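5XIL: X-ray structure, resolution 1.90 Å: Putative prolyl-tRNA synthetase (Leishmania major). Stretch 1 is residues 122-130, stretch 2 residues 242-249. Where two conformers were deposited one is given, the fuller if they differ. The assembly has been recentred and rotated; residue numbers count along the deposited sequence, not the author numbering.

Stretch 1 (122-130) WIRSHRDLP
Stretch 2, residues 242-249: DIRFQDPE

Stretch 1 leaves a helix at I123 (phi/psi -94/95), runs through R124 (-96/-24) and a fully extended S125 (-164/176), then winds into a 3-10 segment, 126-128, before L129 (-102/152) and a cis peptide bond to P130. Stretch 2 also leaves a helix, at D242, whose positive phi (56/47) belongs to a Schellman motif. It then extends through I243 and R244 into a strand at F245 (-150/155). The two stretches come closest, CA to CA, at S125 and F245 (4.8 Å). Across this contact 123-126 and 243-246 run in roughly the same direction.

No direct hydrogen bond crosses between the stretches; waters join the backbones instead. Water 1 donates to I123 O (2.9 Å) and accepts from R244 N (3.0 Å). Water 2 donates to R124 O (2.9 Å) and accepts from Q246 N (3.0 Å), while water 3 accepts from H126 N (2.7 Å) and donates to Q246 O (2.7 Å).

D128 (chi1 m) fastens the turn: its OD2 accepts from R124 N (2.8 Å) and S125 N (3.1 Å), and its OD1 forms a salt bridge with R124 NH2 (2.7 Å). S125 (p) accepts from R127 N through OG (3.2 Å), and D128 N bonds to S125 O (3.0 Å).

Buried F245 (chi1 p, chi2 -77°) points toward stretch 1 and offers a broad apolar surface. L129 (m, t) places CD1 over one ring face, 3.8 Å from the F245 centroid, a CH-pi contact suited to a branched aliphatic chain. H126 CB approaches F245 CD2 obliquely at 3.7 Å. I123 (m, t) is buried and points toward stretch 2, where its CD1 meets I243 CG2 (m, t) at 3.6 Å; two branched aliphatic chains suit such a site. At the exposed end, P248 CB sits 3.7 Å from the H126 ring centroid, nearly along the normal; P248 directs CB at one face of the imidazole, a CH-pi contact (H126 chi1 p, chi2 -78°).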

ATOM      1  N   TRP A 122      14.650 -20.633  -7.323  1.00 19.85           N
ATOM      2  CA  TRP A 122      15.471 -19.583  -6.803  1.00 22.44           C
ATOM      3  C   TRP A 122      16.429 -20.074  -5.786  1.00 19.75           C
ATOM      4  O   TRP A 122      17.433 -19.461  -5.575  1.00 20.73           O
ATOM      5  CB  TRP A 122      14.609 -18.481  -6.169  1.00 20.99           C
ATOM      6  CG  TRP A 122      13.727 -17.788  -7.168  1.00 20.77           C
ATOM      7  CD1 TRP A 122      14.030 -17.520  -8.461  1.00 21.24           C
ATOM      8  CD2 TRP A 122      12.425 -17.185  -6.918  1.00 22.25           C
ATOM      9  NE1 TRP A 122      12.979 -16.844  -9.063  1.00 24.72           N
ATOM     10  CE2 TRP A 122      12.000 -16.605  -8.127  1.00 22.44           C
ATOM     11  CE3 TRP A 122      11.568 -17.125  -5.794  1.00 22.17           C
ATOM     12  CZ2 TRP A 122      10.757 -15.920  -8.251  1.00 22.95           C
ATOM     13  CZ3 TRP A 122      10.330 -16.465  -5.923  1.00 20.40           C
ATOM     14  CH2 TRP A 122       9.926 -15.886  -7.125  1.00 23.09           C
ATOM     15  N   ILE A 123      16.149 -21.185  -5.123  1.00 21.75           N
ATOM     16  CA  ILE A 123      17.090 -21.615  -4.096  1.00 20.30           C
ATOM     17  C   ILE A 123      18.053 -22.623  -4.759  1.00 26.02           C
ATOM     18  O   ILE A 123      17.775 -23.812  -4.819  1.00 23.61           O
ATOM     19  CB  ILE A 123      16.404 -22.200  -2.885  1.00 20.13           C
ATOM     20  CG1 ILE A 123      15.606 -21.147  -2.128  1.00 18.96           C
ATOM     21  CG2 ILE A 123      17.364 -22.885  -1.928  1.00 18.66           C
ATOM     22  CD1 ILE A 123      14.464 -21.723  -1.282  1.00 19.41           C
ATOM     23  N   ARG A 124      19.188 -22.102  -5.209  1.00 27.30           N
ATOM     24  CA  ARG A 124      20.190 -22.876  -5.950  1.00 29.67           C
ATOM     25  C   ARG A 124      21.243 -23.374  -5.037  1.00 26.99           C
ATOM     26  O   ARG A 124      21.863 -24.363  -5.346  1.00 30.55           O
ATOM     27  CB  ARG A 124      20.834 -22.029  -7.064  1.00 32.84           C
ATOM     28  CG  ARG A 124      19.846 -21.636  -8.158  1.00 37.55           C
ATOM     29  CD  ARG A 124      20.253 -20.340  -8.854  1.00 40.40           C
ATOM     30  NE  ARG A 124      20.427 -19.244  -7.894  1.00 46.94           N
ATOM     31  CZ  ARG A 124      20.961 -18.048  -8.162  1.00 51.39           C
ATOM     32  NH1 ARG A 124      21.376 -17.741  -9.398  1.00 60.03           N
ATOM     33  NH2 ARG A 124      21.077 -17.143  -7.190  1.00 43.59           N
ATOM     34  N   SER A 125      21.442 -22.708  -3.898  1.00 24.58           N
ATOM     35  CA  SER A 125      22.427 -23.107  -2.910  1.00 23.07           C
ATOM     36  C   SER A 125      22.098 -22.394  -1.605  1.00 23.36           C
ATOM     37  O   SER A 125      21.185 -21.547  -1.571  1.00 24.25           O
ATOM     38  CB  SER A 125      23.831 -22.702  -3.393  1.00 25.68           C
ATOM     39  OG  SER A 125      24.075 -21.303  -3.169  1.00 24.30           O
ATOM     40  N   HIS A 126      22.835 -22.687  -0.565  1.00 22.62           N
ATOM     41  CA  HIS A 126      22.598 -22.072   0.692  1.00 25.73           C
ATOM     42  C   HIS A 126      22.711 -20.552   0.623  1.00 25.92           C
ATOM     43  O   HIS A 126      22.125 -19.879   1.407  1.00 25.00           O
ATOM     44  CB  HIS A 126      23.591 -22.563   1.712  1.00 29.06           C
ATOM     45  CG  HIS A 126      24.941 -21.942   1.554  1.00 39.29           C
ATOM     46  ND1 HIS A 126      25.846 -22.338   0.598  1.00 45.24           N
ATOM     47  CD2 HIS A 126      25.524 -20.924   2.212  1.00 45.92           C
ATOM     48  CE1 HIS A 126      26.933 -21.597   0.687  1.00 43.39           C
ATOM     49  NE2 HIS A 126      26.762 -20.730   1.657  1.00 42.16           N
ATOM     50  N   ARG A 127      23.444 -20.031  -0.357  1.00 25.53           N
ATOM     51  CA  ARG A 127      23.680 -18.613  -0.435  1.00 25.57           C
ATOM     52  C   ARG A 127      22.390 -17.845  -0.843  1.00 24.45           C
ATOM     53  O   ARG A 127      22.315 -16.643  -0.701  1.00 22.58           O
ATOM     54  CB  ARG A 127      24.740 -18.345  -1.488  1.00 28.18           C
ATOM     55  CG  ARG A 127      26.060 -19.065  -1.212  1.00 32.46           C
ATOM     56  CD  ARG A 127      27.099 -18.699  -2.262  1.00 38.94           C
ATOM     57  NE  ARG A 127      26.752 -19.187  -3.605  1.00 39.94           N
ATOM     58  CZ  ARG A 127      26.919 -20.442  -4.013  1.00 42.67           C
ATOM     59  NH1 ARG A 127      27.415 -21.339  -3.172  1.00 41.42           N
ATOM     60  NH2 ARG A 127      26.562 -20.804  -5.251  1.00 45.05           N
ATOM     61  N   ASP A 128      21.403 -18.541  -1.369  1.00 23.74           N
ATOM     62  CA  ASP A 128      20.104 -17.932  -1.695  1.00 23.03           C
ATOM     63  C   ASP A 128      19.132 -17.832  -0.512  1.00 19.58           C
ATOM     64  O   ASP A 128      18.085 -17.241  -0.634  1.00 23.82           O
ATOM     65  CB  ASP A 128      19.462 -18.684  -2.846  1.00 22.95           C
ATOM     66  CG  ASP A 128      20.337 -18.683  -4.093  1.00 30.69           C
ATOM     67  OD1 ASP A 128      20.745 -17.571  -4.513  1.00 27.74           O
ATOM     68  OD2 ASP A 128      20.630 -19.778  -4.660  1.00 28.49           O
ATOM     69  N   LEU A 129      19.499 -18.322   0.641  1.00 18.16           N
ATOM     70  CA  LEU A 129      18.600 -18.329   1.783  1.00 19.07           C
ATOM     71  C   LEU A 129      19.000 -17.210   2.682  1.00 19.29           C
ATOM     72  O   LEU A 129      20.168 -16.912   2.771  1.00 22.30           O
ATOM     73  CB  LEU A 129      18.710 -19.640   2.532  1.00 17.93           C
ATOM     74  CG  LEU A 129      18.237 -20.893   1.782  1.00 17.64           C
ATOM     75  CD1 LEU A 129      18.514 -22.114   2.599  1.00 18.59           C
ATOM     76  CD2 LEU A 129      16.764 -20.796   1.434  1.00 18.98           C
ATOM     77  N   PRO A 130      18.060 -16.657   3.435  1.00 18.51           N
ATOM     78  CA  PRO A 130      16.607 -16.966   3.384  1.00 17.59           C
ATOM     79  C   PRO A 130      15.856 -16.339   2.207  1.00 15.78           C
ATOM     80  O   PRO A 130      16.295 -15.329   1.640  1.00 16.34           O
ATOM     81  CB  PRO A 130      16.122 -16.395   4.705  1.00 18.84           C
ATOM     82  CG  PRO A 130      16.986 -15.200   4.909  1.00 19.62           C
ATOM     83  CD  PRO A 130      18.367 -15.661   4.493  1.00 18.86           C
ATOM     84  N   ASP A 242      10.418 -30.224  -3.955  1.00 27.98           N
ATOM     85  CA  ASP A 242      11.812 -30.438  -4.301  0.54 27.92           C
ATOM     86  C   ASP A 242      12.650 -29.149  -4.139  1.00 26.94           C
ATOM     87  O   ASP A 242      13.405 -28.790  -5.060  1.00 24.98           O
ATOM     88  CB  ASP A 242      11.880 -31.007  -5.731  0.54 28.81           C
ATOM     89  CG  ASP A 242      11.270 -32.419  -5.816  0.54 28.94           C
ATOM     90  OD1 ASP A 242      11.635 -33.270  -4.974  0.54 28.33           O
ATOM     91  OD2 ASP A 242      10.440 -32.669  -6.704  0.54 31.24           O
ATOM     92  N   ILE A 243      12.460 -28.482  -3.007  1.00 21.14           N
ATOM     93  CA  ILE A 243      13.251 -27.342  -2.569  1.00 20.71           C
ATOM     94  C   ILE A 243      14.373 -27.948  -1.731  1.00 20.50           C
ATOM     95  O   ILE A 243      14.131 -28.678  -0.766  1.00 18.85           O
ATOM     96  CB  ILE A 243      12.430 -26.360  -1.750  1.00 18.62           C
ATOM     97  CG1 ILE A 243      11.189 -25.926  -2.543  1.00 18.74           C
ATOM     98  CG2 ILE A 243      13.270 -25.089  -1.424  1.00 19.00           C
ATOM     99  CD1 ILE A 243      10.109 -25.188  -1.712  1.00 17.03           C
ATOM    100  N   ARG A 244      15.609 -27.709  -2.169  1.00 21.70           N
ATOM    101  CA  ARG A 244      16.766 -28.365  -1.600  1.00 22.00           C
ATOM    102  C   ARG A 244      17.997 -27.527  -1.843  1.00 20.54           C
ATOM    103  O   ARG A 244      18.028 -26.774  -2.776  1.00 17.32           O
ATOM    104  CB  ARG A 244      16.954 -29.724  -2.287  1.00 29.65           C
ATOM    105  CG  ARG A 244      16.779 -29.590  -3.822  1.00 36.25           C
ATOM    106  CD  ARG A 244      17.029 -30.870  -4.595  1.00 45.68           C
ATOM    107  NE  ARG A 244      18.437 -31.240  -4.434  1.00 53.82           N
ATOM    108  CZ  ARG A 244      19.042 -32.268  -5.018  1.00 54.86           C
ATOM    109  NH1 ARG A 244      18.380 -33.072  -5.838  1.00 58.21           N
ATOM    110  NH2 ARG A 244      20.325 -32.474  -4.781  1.00 54.02           N
ATOM    111  N   PHE A 245      19.005 -27.695  -0.999  1.00 17.82           N
ATOM    112  CA  PHE A 245      20.303 -27.144  -1.263  1.00 20.73           C
ATOM    113  C   PHE A 245      21.374 -28.043  -0.618  1.00 20.18           C
ATOM    114  O   PHE A 245      21.128 -28.740   0.365  1.00 18.66           O
ATOM    115  CB  PHE A 245      20.380 -25.701  -0.714  1.00 19.73           C
ATOM    116  CG  PHE A 245      20.216 -25.618   0.778  1.00 19.93           C
ATOM    117  CD1 PHE A 245      18.946 -25.728   1.368  1.00 19.36           C
ATOM    118  CD2 PHE A 245      21.321 -25.444   1.615  1.00 20.51           C
ATOM    119  CE1 PHE A 245      18.816 -25.692   2.742  1.00 19.94           C
ATOM    120  CE2 PHE A 245      21.181 -25.399   2.989  1.00 20.57           C
ATOM    121  CZ  PHE A 245      19.919 -25.553   3.553  1.00 20.98           C
ATOM    122  N   GLN A 246      22.581 -27.992  -1.166  1.00 21.18           N
ATOM    123  CA  GLN A 246      23.695 -28.753  -0.563  1.00 20.48           C
ATOM    124  C   GLN A 246      24.131 -28.118   0.728  1.00 20.07           C
ATOM    125  O   GLN A 246      24.206 -26.869   0.849  1.00 20.92           O
ATOM    126  CB  GLN A 246      24.905 -28.820  -1.527  1.00 21.62           C
ATOM    127  CG  GLN A 246      24.643 -29.608  -2.814  1.00 26.43           C
ATOM    128  CD  GLN A 246      24.058 -30.969  -2.527  1.00 28.83           C
ATOM    129  OE1 GLN A 246      22.845 -31.129  -2.518  1.00 27.05           O
ATOM    130  NE2 GLN A 246      24.920 -31.949  -2.224  1.00 29.63           N
ATOM    131  N   ASP A 247      24.409 -28.957   1.712  1.00 18.96           N
ATOM    132  CA  ASP A 247      24.872 -28.491   2.969  1.00 23.06           C
ATOM    133  C   ASP A 247      26.226 -27.797   2.740  1.00 21.89           C
ATOM    134  O   ASP A 247      27.115 -28.418   2.198  1.00 22.29           O
ATOM    135  CB  ASP A 247      25.073 -29.668   3.877  1.00 23.21           C
ATOM    136  CG  ASP A 247      25.638 -29.286   5.202  1.00 27.15           C
ATOM    137  OD1 ASP A 247      26.175 -28.180   5.356  1.00 28.25           O
ATOM    138  OD2 ASP A 247      25.523 -30.120   6.082  1.00 25.53           O
ATOM    139  N   PRO A 248      26.351 -26.502   3.063  1.00 26.08           N
ATOM    140  CA  PRO A 248      27.627 -25.782   2.785  1.00 27.20           C
ATOM    141  C   PRO A 248      28.844 -26.348   3.534  1.00 30.27           C
ATOM    142  O   PRO A 248      29.978 -26.155   3.093  1.00 34.39           O
ATOM    143  CB  PRO A 248      27.340 -24.371   3.275  1.00 28.84           C
ATOM    144  CG  PRO A 248      26.287 -24.568   4.354  1.00 29.18           C
ATOM    145  CD  PRO A 248      25.385 -25.638   3.759  1.00 27.81           C
ATOM    146  N   GLU A 249      28.601 -27.065   4.635  1.00 30.50           N
ATOM    147  CA  GLU A 249      29.635 -27.661   5.439  1.00 34.19           C
ATOM    148  C   GLU A 249      29.796 -29.134   5.051  1.00 33.32           C
ATOM    149  O   GLU A 249      30.669 -29.793   5.587  1.00 35.82           O
ATOM    150  CB  GLU A 249      29.295 -27.442   6.941  1.00 39.74           C
ATOM    151  CG  GLU A 249      29.320 -26.004   7.512  1.00 49.62           C
TER
HETATM  152  O   HOH W   1      15.761 -25.807  -4.458  1.00 21.59           O
HETATM  153  O   HOH W   2      22.925 -26.456  -3.698  1.00 24.69           O
HETATM  154  O   HOH W   3      24.431 -24.793  -0.900  1.00 20.12           O